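PDB 1UFB: TT1696 protein from Thermus thermophilus, which is of unknown function but belongs to the all-helical HEPN family and may bind DNA. Local coordinates for residues G20-G25 / Y104-A109; Q35-A40 / K118-V123. All coordinates share one frame; numbering follows the deposited sequence.

Interaction 1 of 2, residues G20-G25 / Y104-A109; sequences GSLGLG and YTRLEA
L22, in the last turn of helix 4-24, reaches R106 and A109 in the first turn of helix 106-126, so this contact joins a helix C-terminus to a helix N-terminus at one end of the HEPN helical bundle. The closest CA atoms of the two segments, those of L22 and R106, are 7.0 Å apart, and one methyl bridges the gap. With CG anti to the backbone N (chi1 -176°), L22 sends CD1 across to R106 CG at 3.8 Å and to A109 CB at 4.0 Å. It therefore meets the aliphatic root of the arginine, not its charged end, while the A109 methyl, directed at helix 4-24, also packs on A30. L22 also touches E110 and L113 further along helix 106-126.

The polar end of R106 turns off at the bend of its third torsion, and its NH1 forms a salt bridge with E110.

Each helix terminus carries its own hydrogen-bonded motif. Helix 4-24 stops in a Schellman motif: G25 takes a positive phi of 79°, and its N bonds to L22 O at 3.0 Å. Helix 106-126 starts with a capping box, in which T105 is the N-cap. E108 N donates to T105 OG1 over 3.2 Å in a fairly straight bond, and the reciprocal bond from T105 N to E108 OE1, 3.0 Å long, reaches the carboxylate oxygen on its anti side, 29° out of the carboxylate plane.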
ATOM      1  N   GLY A  20       1.122  -6.088 -13.066  1.00 27.73           N
ATOM      2  CA  GLY A  20      -0.041  -6.946 -13.043  1.00 29.05           C
ATOM      3  C   GLY A  20      -1.277  -6.143 -12.684  1.00 27.73           C
ATOM      4  O   GLY A  20      -2.383  -6.474 -13.128  1.00 28.40           O
ATOM      5  N   SER A  21      -1.107  -5.069 -11.907  1.00 26.31           N
ATOM      6  CA  SER A  21      -2.270  -4.263 -11.483  1.00 25.18           C
ATOM      7  C   SER A  21      -2.823  -3.523 -12.705  1.00 25.61           C
ATOM      8  O   SER A  21      -4.002  -3.272 -12.820  1.00 25.90           O
ATOM      9  CB  SER A  21      -1.816  -3.284 -10.417  1.00 26.21           C
ATOM     10  OG  SER A  21      -1.447  -4.007  -9.237  1.00 26.50           O
ATOM     11  N   LEU A  22      -1.915  -3.206 -13.611  1.00 27.37           N
ATOM     12  CA  LEU A  22      -2.246  -2.516 -14.839  1.00 31.02           C
ATOM     13  C   LEU A  22      -3.164  -3.489 -15.600  1.00 30.72           C
ATOM     14  O   LEU A  22      -4.210  -3.083 -16.077  1.00 29.76           O
ATOM     15  CB  LEU A  22      -0.925  -2.206 -15.572  1.00 34.43           C
ATOM     16  CG  LEU A  22      -0.847  -1.405 -16.882  1.00 39.15           C
ATOM     17  CD1 LEU A  22      -1.406   0.040 -16.670  1.00 38.43           C
ATOM     18  CD2 LEU A  22       0.666  -1.328 -17.313  1.00 34.88           C
ATOM     19  N   GLY A  23      -2.794  -4.780 -15.642  1.00 30.99           N
ATOM     20  CA  GLY A  23      -3.596  -5.780 -16.304  1.00 31.04           C
ATOM     21  C   GLY A  23      -4.956  -5.955 -15.650  1.00 32.94           C
ATOM     22  O   GLY A  23      -5.916  -6.290 -16.333  1.00 33.34           O
ATOM     23  N   LEU A  24      -5.047  -5.776 -14.325  1.00 29.77           N
ATOM     24  CA  LEU A  24      -6.324  -5.873 -13.603  1.00 29.13           C
ATOM     25  C   LEU A  24      -7.174  -4.626 -13.810  1.00 27.07           C
ATOM     26  O   LEU A  24      -8.362  -4.595 -13.415  1.00 27.77           O
ATOM     27  CB  LEU A  24      -6.105  -5.970 -12.072  1.00 26.96           C
ATOM     28  CG  LEU A  24      -5.349  -7.217 -11.556  1.00 30.24           C
ATOM     29  CD1 LEU A  24      -4.980  -7.002 -10.103  1.00 27.70           C
ATOM     30  CD2 LEU A  24      -6.250  -8.469 -11.674  1.00 29.15           C
ATOM     31  N   GLY A  25      -6.592  -3.584 -14.396  1.00 26.43           N
ATOM     32  CA  GLY A  25      -7.343  -2.331 -14.520  1.00 28.17           C
ATOM     33  C   GLY A  25      -7.370  -1.502 -13.217  1.00 29.98           C
ATOM     34  O   GLY A  25      -8.137  -0.515 -13.089  1.00 27.96           O
ATOM     35  N   TYR A 104      -7.478   7.840 -11.157  1.00 31.33           N
ATOM     36  CA  TYR A 104      -6.237   7.421 -11.800  1.00 30.69           C
ATOM     37  C   TYR A 104      -6.521   6.676 -13.102  1.00 29.32           C
ATOM     38  O   TYR A 104      -7.450   5.905 -13.151  1.00 29.63           O
ATOM     39  CB  TYR A 104      -5.420   6.581 -10.793  1.00 26.38           C
ATOM     40  CG  TYR A 104      -5.038   7.463  -9.618  1.00 27.18           C
ATOM     41  CD1 TYR A 104      -5.955   7.740  -8.597  1.00 25.99           C
ATOM     42  CD2 TYR A 104      -3.789   8.128  -9.598  1.00 23.77           C
ATOM     43  CE1 TYR A 104      -5.632   8.661  -7.588  1.00 28.83           C
ATOM     44  CE2 TYR A 104      -3.463   9.040  -8.624  1.00 27.31           C
ATOM     45  CZ  TYR A 104      -4.396   9.313  -7.605  1.00 27.49           C
ATOM     46  OH  TYR A 104      -4.069  10.230  -6.647  1.00 24.67           O
ATOM     47  N   THR A 105      -5.719   6.897 -14.145  1.00 27.85           N
ATOM     48  CA  THR A 105      -6.013   6.293 -15.456  1.00 28.07           C
ATOM     49  C   THR A 105      -4.901   5.322 -15.893  1.00 28.97           C
ATOM     50  O   THR A 105      -3.805   5.253 -15.264  1.00 26.46           O
ATOM     51  CB  THR A 105      -6.090   7.393 -16.562  1.00 28.63           C
ATOM     52  OG1 THR A 105      -4.757   7.947 -16.739  1.00 30.29           O
ATOM     53  CG2 THR A 105      -7.076   8.551 -16.167  1.00 27.60           C
ATOM     54  N   ARG A 106      -5.157   4.613 -16.981  1.00 25.94           N
ATOM     55  CA  ARG A 106      -4.143   3.680 -17.444  1.00 26.83           C
ATOM     56  C   ARG A 106      -2.857   4.427 -17.885  1.00 28.23           C
ATOM     57  O   ARG A 106      -1.721   3.968 -17.608  1.00 26.91           O
ATOM     58  CB  ARG A 106      -4.646   2.795 -18.617  1.00 25.35           C
ATOM     59  CG  ARG A 106      -3.572   1.830 -19.236  1.00 24.51           C
ATOM     60  CD  ARG A 106      -4.111   0.936 -20.436  1.00 27.57           C
ATOM     61  NE  ARG A 106      -4.457   1.781 -21.615  1.00 29.80           N
ATOM     62  CZ  ARG A 106      -3.601   2.281 -22.497  1.00 30.47           C
ATOM     63  NH1 ARG A 106      -2.298   2.040 -22.376  1.00 27.28           N
ATOM     64  NH2 ARG A 106      -4.048   3.057 -23.509  1.00 30.20           N
ATOM     65  N   LEU A 107      -3.013   5.527 -18.636  1.00 26.21           N
ATOM     66  CA  LEU A 107      -1.815   6.203 -19.120  1.00 25.54           C
ATOM     67  C   LEU A 107      -0.976   6.705 -17.936  1.00 26.16           C
ATOM     68  O   LEU A 107       0.265   6.709 -18.002  1.00 26.13           O
ATOM     69  CB  LEU A 107      -2.141   7.400 -20.063  1.00 25.01           C
ATOM     70  CG  LEU A 107      -2.834   6.953 -21.376  1.00 28.90           C
ATOM     71  CD1 LEU A 107      -3.332   8.238 -22.179  1.00 28.20           C
ATOM     72  CD2 LEU A 107      -1.830   6.153 -22.250  1.00 27.53           C
ATOM     73  N   GLU A 108      -1.653   7.212 -16.918  1.00 26.16           N
ATOM     74  CA  GLU A 108      -0.919   7.667 -15.712  1.00 29.44           C
ATOM     75  C   GLU A 108      -0.112   6.535 -15.055  1.00 27.64           C
ATOM     76  O   GLU A 108       1.039   6.719 -14.611  1.00 28.21           O
ATOM     77  CB  GLU A 108      -1.864   8.079 -14.656  1.00 30.54           C
ATOM     78  CG  GLU A 108      -2.216   9.472 -14.684  1.00 37.42           C
ATOM     79  CD  GLU A 108      -2.949   9.748 -13.413  1.00 40.36           C
ATOM     80  OE1 GLU A 108      -4.117   9.350 -13.422  1.00 31.31           O
ATOM     81  OE2 GLU A 108      -2.339  10.310 -12.414  1.00 45.18           O
ATOM     82  N   ALA A 109      -0.766   5.395 -14.908  1.00 25.42           N
ATOM     83  CA  ALA A 109      -0.124   4.233 -14.303  1.00 22.38           C
ATOM     84  C   ALA A 109       0.972   3.722 -15.205  1.00 23.96           C
ATOM     85  O   ALA A 109       2.011   3.259 -14.712  1.00 25.71           O
ATOM     86  CB  ALA A 109      -1.213   3.093 -14.041  1.00 23.61           C
TER

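Interaction 2 of 2, residues Q35-A40 / K118-V123; sequences QQAAEA and KILAFV
Helices 27-48 and 106-126 run nearly parallel where A38 lies beside I119: the short axes of 35-40 and 118-123 make an angle of 16° and approach to 8.9 Å. Their closest CA atoms, those of A38 and I119, lie 5.8 Å apart, a closeness consistent with the small side chain of A38.

Two branched side chains of 118-123 fill the interface, and the four touching residues are all buried. I119 lies over the A38 methyl, its CG2 sitting 4.0 Å from A38 CB. Because that branch is anti to the backbone N, CG1 stands beside the N, yet it too comes within 4.1 Å of A38 CB. L120 works through CD2, which comes to 3.6 Å from A37 O and 4.3 Å from A37 CB. I58 of helix 58-63 touches both A38 and I119, and L8 of helix 4-24 touches L120.

The hydrogen-bonded side chains Q35 and E39 take no part in the contact with 118-123. Q35 NE2 donates to E39 OE1 at 2.9 Å; the acceptor sits nearly in the Q35 amide plane and uses its anti lone pair. OE1 also bonds H56 ND1, and OE2 forms a salt bridge with K43 NZ and a hydrogen bond with Y91 OH of the second subunit.

The contact between these segments thus rests on van der Waals packing, without directional bonds, while the buried E39 carboxylate, so partnered, probably remains charged.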
ATOM      1  N   GLN A  35       5.189   3.662  -6.907  1.00 21.20           N
ATOM      2  CA  GLN A  35       5.925   4.482  -5.904  1.00 21.67           C
ATOM      3  C   GLN A  35       6.640   3.506  -4.892  1.00 22.23           C
ATOM      4  O   GLN A  35       7.777   3.781  -4.455  1.00 23.18           O
ATOM      5  CB  GLN A  35       4.932   5.393  -5.119  1.00 20.70           C
ATOM      6  CG  GLN A  35       5.562   6.248  -3.972  1.00 19.87           C
ATOM      7  CD  GLN A  35       5.835   5.429  -2.669  1.00 23.08           C
ATOM      8  OE1 GLN A  35       5.197   4.412  -2.426  1.00 22.12           O
ATOM      9  NE2 GLN A  35       6.776   5.937  -1.793  1.00 21.32           N
ATOM     10  N   GLN A  36       5.976   2.400  -4.537  1.00 19.52           N
ATOM     11  CA  GLN A  36       6.555   1.463  -3.577  1.00 20.10           C
ATOM     12  C   GLN A  36       7.800   0.781  -4.152  1.00 22.16           C
ATOM     13  O   GLN A  36       8.761   0.475  -3.408  1.00 21.92           O
ATOM     14  CB  GLN A  36       5.509   0.410  -3.159  1.00 20.24           C
ATOM     15  CG  GLN A  36       4.449   0.932  -2.184  1.00 18.16           C
ATOM     16  CD  GLN A  36       5.062   1.190  -0.800  1.00 21.53           C
ATOM     17  OE1 GLN A  36       5.433   2.362  -0.394  1.00 22.31           O
ATOM     18  NE2 GLN A  36       5.187   0.110  -0.052  1.00 17.84           N
ATOM     19  N   ALA A  37       7.777   0.517  -5.480  1.00 22.34           N
ATOM     20  CA  ALA A  37       8.970  -0.078  -6.128  1.00 21.03           C
ATOM     21  C   ALA A  37      10.112   0.916  -6.010  1.00 19.83           C
ATOM     22  O   ALA A  37      11.227   0.546  -5.618  1.00 21.88           O
ATOM     23  CB  ALA A  37       8.706  -0.355  -7.605  1.00 20.92           C
ATOM     24  N   ALA A  38       9.831   2.180  -6.346  1.00 20.01           N
ATOM     25  CA  ALA A  38      10.893   3.190  -6.279  1.00 22.06           C
ATOM     26  C   ALA A  38      11.452   3.376  -4.871  1.00 22.37           C
ATOM     27  O   ALA A  38      12.667   3.482  -4.642  1.00 23.04           O
ATOM     28  CB  ALA A  38      10.386   4.562  -6.815  1.00 22.75           C
ATOM     29  N   GLU A  39      10.543   3.407  -3.905  1.00 20.30           N
ATOM     30  CA  GLU A  39      10.911   3.593  -2.521  1.00 21.50           C
ATOM     31  C   GLU A  39      11.827   2.438  -2.034  1.00 21.78           C
ATOM     32  O   GLU A  39      12.900   2.638  -1.393  1.00 23.55           O
ATOM     33  CB  GLU A  39       9.567   3.624  -1.693  1.00 20.61           C
ATOM     34  CG  GLU A  39       9.816   4.061  -0.205  1.00 21.35           C
ATOM     35  CD  GLU A  39       8.612   3.808   0.700  1.00 21.35           C
ATOM     36  OE1 GLU A  39       7.548   4.380   0.468  1.00 20.94           O
ATOM     37  OE2 GLU A  39       8.754   3.048   1.675  1.00 20.14           O
ATOM     38  N   ALA A  40      11.362   1.212  -2.250  1.00 19.50           N
ATOM     39  CA  ALA A  40      12.120   0.009  -1.797  1.00 21.43           C
ATOM     40  C   ALA A  40      13.534  -0.050  -2.499  1.00 22.75           C
ATOM     41  O   ALA A  40      14.576  -0.368  -1.835  1.00 25.05           O
ATOM     42  CB  ALA A  40      11.278  -1.300  -2.108  1.00 20.76           C
ATOM     43  N   LYS A 118      12.857   3.654 -14.217  1.00 25.36           N
ATOM     44  CA  LYS A 118      14.076   4.512 -14.268  1.00 29.81           C
ATOM     45  C   LYS A 118      14.799   4.517 -12.925  1.00 29.73           C
ATOM     46  O   LYS A 118      16.058   4.440 -12.840  1.00 29.10           O
ATOM     47  CB  LYS A 118      13.700   5.961 -14.575  1.00 32.70           C
ATOM     48  CG  LYS A 118      13.141   6.210 -15.918  1.00 36.72           C
ATOM     49  CD  LYS A 118      13.060   7.717 -16.093  1.00 42.55           C
ATOM     50  CE  LYS A 118      12.200   8.088 -17.305  1.00 48.42           C
ATOM     51  NZ  LYS A 118      12.151   9.619 -17.442  1.00 52.01           N
ATOM     52  N   ILE A 119      14.012   4.589 -11.846  1.00 30.30           N
ATOM     53  CA  ILE A 119      14.607   4.588 -10.510  1.00 24.18           C
ATOM     54  C   ILE A 119      15.305   3.259 -10.231  1.00 27.54           C
ATOM     55  O   ILE A 119      16.461   3.232  -9.750  1.00 29.42           O
ATOM     56  CB  ILE A 119      13.547   4.843  -9.416  1.00 27.58           C
ATOM     57  CG1 ILE A 119      12.909   6.241  -9.614  1.00 28.66           C
ATOM     58  CG2 ILE A 119      14.188   4.698  -8.012  1.00 23.62           C
ATOM     59  CD1 ILE A 119      13.753   7.426  -9.199  1.00 33.31           C
ATOM     60  N   LEU A 120      14.611   2.157 -10.526  1.00 25.41           N
ATOM     61  CA  LEU A 120      15.152   0.814 -10.328  1.00 27.27           C
ATOM     62  C   LEU A 120      16.443   0.623 -11.119  1.00 24.32           C
ATOM     63  O   LEU A 120      17.433   0.050 -10.596  1.00 28.10           O
ATOM     64  CB  LEU A 120      14.161  -0.241 -10.848  1.00 27.52           C
ATOM     65  CG  LEU A 120      13.553  -1.023  -9.697  1.00 37.52           C
ATOM     66  CD1 LEU A 120      14.702  -1.826  -8.994  1.00 40.24           C
ATOM     67  CD2 LEU A 120      12.863   0.030  -8.746  1.00 38.97           C
ATOM     68  N   ALA A 121      16.434   1.115 -12.347  1.00 25.14           N
ATOM     69  CA  ALA A 121      17.631   0.901 -13.246  1.00 28.38           C
ATOM     70  C   ALA A 121      18.824   1.696 -12.723  1.00 28.99           C
ATOM     71  O   ALA A 121      19.944   1.216 -12.736  1.00 32.14           O
ATOM     72  CB  ALA A 121      17.280   1.300 -14.699  1.00 28.88           C
ATOM     73  N   PHE A 122      18.564   2.903 -12.255  1.00 29.24           N
ATOM     74  CA  PHE A 122      19.600   3.777 -11.660  1.00 32.43           C
ATOM     75  C   PHE A 122      20.146   3.019 -10.432  1.00 33.98           C
ATOM     76  O   PHE A 122      21.364   2.846 -10.255  1.00 34.33           O
ATOM     77  CB  PHE A 122      18.941   5.123 -11.281  1.00 34.08           C
ATOM     78  CG  PHE A 122      19.711   5.960 -10.281  1.00 38.97           C
ATOM     79  CD1 PHE A 122      20.763   6.781 -10.684  1.00 38.54           C
ATOM     80  CD2 PHE A 122      19.360   5.927  -8.917  1.00 39.37           C
ATOM     81  CE1 PHE A 122      21.461   7.547  -9.744  1.00 39.00           C
ATOM     82  CE2 PHE A 122      20.059   6.696  -7.968  1.00 38.01           C
ATOM     83  CZ  PHE A 122      21.108   7.502  -8.382  1.00 36.35           C
ATOM     84  N   VAL A 123      19.255   2.525  -9.579  1.00 31.73           N
ATOM     85  CA  VAL A 123      19.725   1.792  -8.418  1.00 29.36           C
ATOM     86  C   VAL A 123      20.543   0.530  -8.808  1.00 33.73           C
ATOM     87  O   VAL A 123      21.594   0.227  -8.205  1.00 33.61           O
ATOM     88  CB  VAL A 123      18.520   1.376  -7.514  1.00 29.56           C
ATOM     89  CG1 VAL A 123      18.981   0.311  -6.514  1.00 27.73           C
ATOM     90  CG2 VAL A 123      17.986   2.631  -6.754  1.00 23.63           C
TER

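In the fold
Both interactions use helix 106-126, at its first turn in interaction 1 and well along its length in interaction 2; their centres lie 18 Å apart and their nearest atoms about 8 Å. Helix 4-24 and then helix 27-48, consecutive in the chain, supply the partners. Interaction 2 is core, centred about 5 Å from the centre of the chain, whereas interaction 1 is partly exposed at about 15 Å. Both are apolar across the segments, but the peripheral contact buries less surface (104 against 142 Å²) and is flanked by helix-end motifs, while the central one borders a buried polar cluster. S21 and L24 beside interaction 1, and Q36 and E39 beside interaction 2, meet the second subunit.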